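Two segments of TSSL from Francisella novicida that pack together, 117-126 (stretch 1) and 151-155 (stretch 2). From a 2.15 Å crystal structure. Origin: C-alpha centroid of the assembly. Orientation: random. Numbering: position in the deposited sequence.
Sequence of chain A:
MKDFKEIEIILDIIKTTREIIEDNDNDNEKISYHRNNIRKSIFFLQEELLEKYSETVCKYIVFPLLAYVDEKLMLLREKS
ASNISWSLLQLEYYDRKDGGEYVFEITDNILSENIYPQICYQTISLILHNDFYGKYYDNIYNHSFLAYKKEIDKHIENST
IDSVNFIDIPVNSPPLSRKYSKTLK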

# COMPACT_ATOMS: atom_id res chain seq x y z
N PRO A 117 8.89 1.97 -14.02
CA PRO A 117 7.65 2.24 -14.74
C PRO A 117 6.77 3.22 -13.99
O PRO A 117 6.87 3.34 -12.77
CB PRO A 117 6.96 0.89 -14.77
CG PRO A 117 7.66 0.05 -13.72
CD PRO A 117 9.06 0.55 -13.70
N GLN A 118 5.88 3.89 -14.71
CA GLN A 118 5.03 4.94 -14.15
C GLN A 118 4.12 4.43 -13.01
O GLN A 118 3.86 5.16 -12.08
CB GLN A 118 4.14 5.54 -15.24
CG GLN A 118 3.52 6.84 -14.82
CD GLN A 118 4.55 7.99 -14.80
OE1 GLN A 118 5.79 7.79 -14.86
NE2 GLN A 118 4.04 9.20 -14.73
N ILE A 119 3.66 3.19 -13.11
CA ILE A 119 2.88 2.57 -12.05
C ILE A 119 3.55 2.60 -10.60
O ILE A 119 2.83 2.61 -9.57
CB ILE A 119 2.40 1.16 -12.44
CG1 ILE A 119 1.41 0.64 -11.39
CG2 ILE A 119 3.60 0.17 -12.67
CD1 ILE A 119 0.60 -0.57 -11.80
N CYS A 120 4.90 2.56 -10.55
CA CYS A 120 5.62 2.71 -9.24
C CYS A 120 5.25 4.01 -8.56
O CYS A 120 4.83 3.99 -7.42
CB CYS A 120 7.15 2.63 -9.43
SG CYS A 120 7.65 0.98 -9.85
N TYR A 121 5.40 5.13 -9.29
CA TYR A 121 5.05 6.45 -8.79
C TYR A 121 3.55 6.68 -8.50
O TYR A 121 3.20 7.52 -7.60
CB TYR A 121 5.57 7.51 -9.77
CG TYR A 121 7.05 7.30 -10.11
CD1 TYR A 121 7.44 6.44 -11.14
CD2 TYR A 121 8.07 7.94 -9.37
CE1 TYR A 121 8.83 6.22 -11.47
CE2 TYR A 121 9.46 7.72 -9.66
CZ TYR A 121 9.83 6.85 -10.71
OH TYR A 121 11.20 6.59 -10.98
N GLN A 122 2.67 6.03 -9.30
CA GLN A 122 1.23 6.19 -9.19
C GLN A 122 0.77 5.45 -7.96
O GLN A 122 -0.13 5.87 -7.28
CB GLN A 122 0.48 5.59 -10.41
CG GLN A 122 0.80 6.32 -11.75
CD GLN A 122 0.13 5.66 -12.99
OE1 GLN A 122 0.31 4.46 -13.27
NE2 GLN A 122 -0.62 6.47 -13.75
N THR A 123 1.35 4.28 -7.73
CA THR A 123 1.02 3.54 -6.55
C THR A 123 1.40 4.33 -5.26
O THR A 123 0.57 4.42 -4.33
CB THR A 123 1.65 2.20 -6.60
OG1 THR A 123 1.15 1.53 -7.78
CG2 THR A 123 1.27 1.41 -5.37
N ILE A 124 2.59 4.95 -5.24
CA ILE A 124 2.99 5.76 -4.08
C ILE A 124 2.06 6.97 -3.96
O ILE A 124 1.56 7.26 -2.90
CB ILE A 124 4.46 6.27 -4.11
CG1 ILE A 124 5.45 5.10 -4.20
CG2 ILE A 124 4.78 7.16 -2.86
CD1 ILE A 124 5.38 4.11 -3.08
N SER A 125 1.87 7.68 -5.06
CA SER A 125 0.97 8.86 -5.09
C SER A 125 -0.43 8.50 -4.50
O SER A 125 -0.96 9.19 -3.62
CB SER A 125 0.78 9.34 -6.52
OG SER A 125 0.10 10.57 -6.52
N LEU A 126 -0.96 7.36 -4.93
CA LEU A 126 -2.26 6.93 -4.45
C LEU A 126 -2.30 6.69 -2.95
O LEU A 126 -3.16 7.23 -2.29
CB LEU A 126 -2.77 5.65 -5.18
CG LEU A 126 -3.23 5.92 -6.66
CD1 LEU A 126 -3.33 4.62 -7.44
CD2 LEU A 126 -4.55 6.68 -6.77
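Stretch 2 151-155: EIDKH

Stretch 2 comes in as the last turn of a helix, with Ile152 at phi/psi -65/-40 and Asp153 at -73/-23; by Lys154 psi has risen to 1, and the chain leaves helical geometry. His155 N still reaches back to Ile152 O at 3.1 Å. Stretch 1 is helical through Ser125 and beyond, its i to i+4 bonds including Ser125 N to Tyr121 O at 2.9 Å. The backbones come nearest at Ser125 CA and Ile152 CA, 6.2 Å apart. Stretch 2 runs roughly against stretch 1: Ile152 lies against Tyr121, Ile124 and Ser125, whereas His155 meets Tyr121 and the earlier Gln118, with Gln118 NE2 3.7 Å from His155 C.

Ile152, whose CA-to-CB bond points toward stretch 1, covers the most surface. With chi1 -80° and chi2 -76° (both m), it places CG2 3.5 Å from Tyr121 O, CG1 3.8 Å from Ile124 CG2, and CD1 4.0 Å from Tyr121 CD2, so one apolar side chain meets residues from successive turns.

Tyr121 and His155 form the second anchor. Their ring planes differ by 5° and their centroids lie 4.2 Å apart, an offset stack in which His155 CD2 sits 3.6 Å from Tyr121 CE2, over the face of the tyrosine ring.

The polar link is at Ser125: its OG donates to Asp153 OD1 at 2.5 Å, a very short hydrogen bond. Asp153 CB points sideways, yet its carboxylate comes nearer to make this contact.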

# COMPACT_ATOMS: atom_id res chain seq x y z
N GLU A 151 7.39 15.56 -4.36
CA GLU A 151 8.32 15.02 -5.35
C GLU A 151 7.69 13.91 -6.19
O GLU A 151 7.88 13.86 -7.40
CB GLU A 151 9.63 14.58 -4.69
CG GLU A 151 10.41 15.77 -4.17
CD GLU A 151 10.72 16.79 -5.27
OE1 GLU A 151 11.44 16.39 -6.21
OE2 GLU A 151 10.26 17.96 -5.21
N ILE A 152 6.91 13.06 -5.54
CA ILE A 152 6.23 11.98 -6.19
C ILE A 152 5.17 12.51 -7.19
O ILE A 152 5.02 11.96 -8.26
CB ILE A 152 5.58 10.99 -5.20
CG1 ILE A 152 6.63 10.01 -4.65
CG2 ILE A 152 4.45 10.24 -5.88
CD1 ILE A 152 7.07 8.90 -5.60
N ASP A 153 4.45 13.55 -6.82
CA ASP A 153 3.40 14.02 -7.70
C ASP A 153 3.99 14.72 -8.92
O ASP A 153 3.37 14.74 -9.98
CB ASP A 153 2.35 14.82 -6.95
CG ASP A 153 1.39 13.91 -6.17
OD1 ASP A 153 1.44 12.65 -6.34
OD2 ASP A 153 0.57 14.43 -5.38
N LYS A 154 5.22 15.22 -8.77
CA LYS A 154 5.95 15.85 -9.82
C LYS A 154 6.32 14.85 -10.91
O LYS A 154 6.95 15.25 -11.88
CB LYS A 154 7.22 16.48 -9.25
CG LYS A 154 7.49 17.96 -9.63
CD LYS A 154 8.37 18.71 -8.57
CE LYS A 154 9.89 18.34 -8.60
NZ LYS A 154 10.79 19.39 -9.24
N HIS A 155 5.93 13.57 -10.77
CA HIS A 155 6.25 12.48 -11.74
C HIS A 155 5.06 12.01 -12.61
O HIS A 155 3.88 11.97 -12.19
CB HIS A 155 6.85 11.26 -11.00
CG HIS A 155 8.36 11.17 -11.04
ND1 HIS A 155 9.18 11.78 -10.12
CD2 HIS A 155 9.19 10.49 -11.88
CE1 HIS A 155 10.44 11.53 -10.40
NE2 HIS A 155 10.48 10.74 -11.46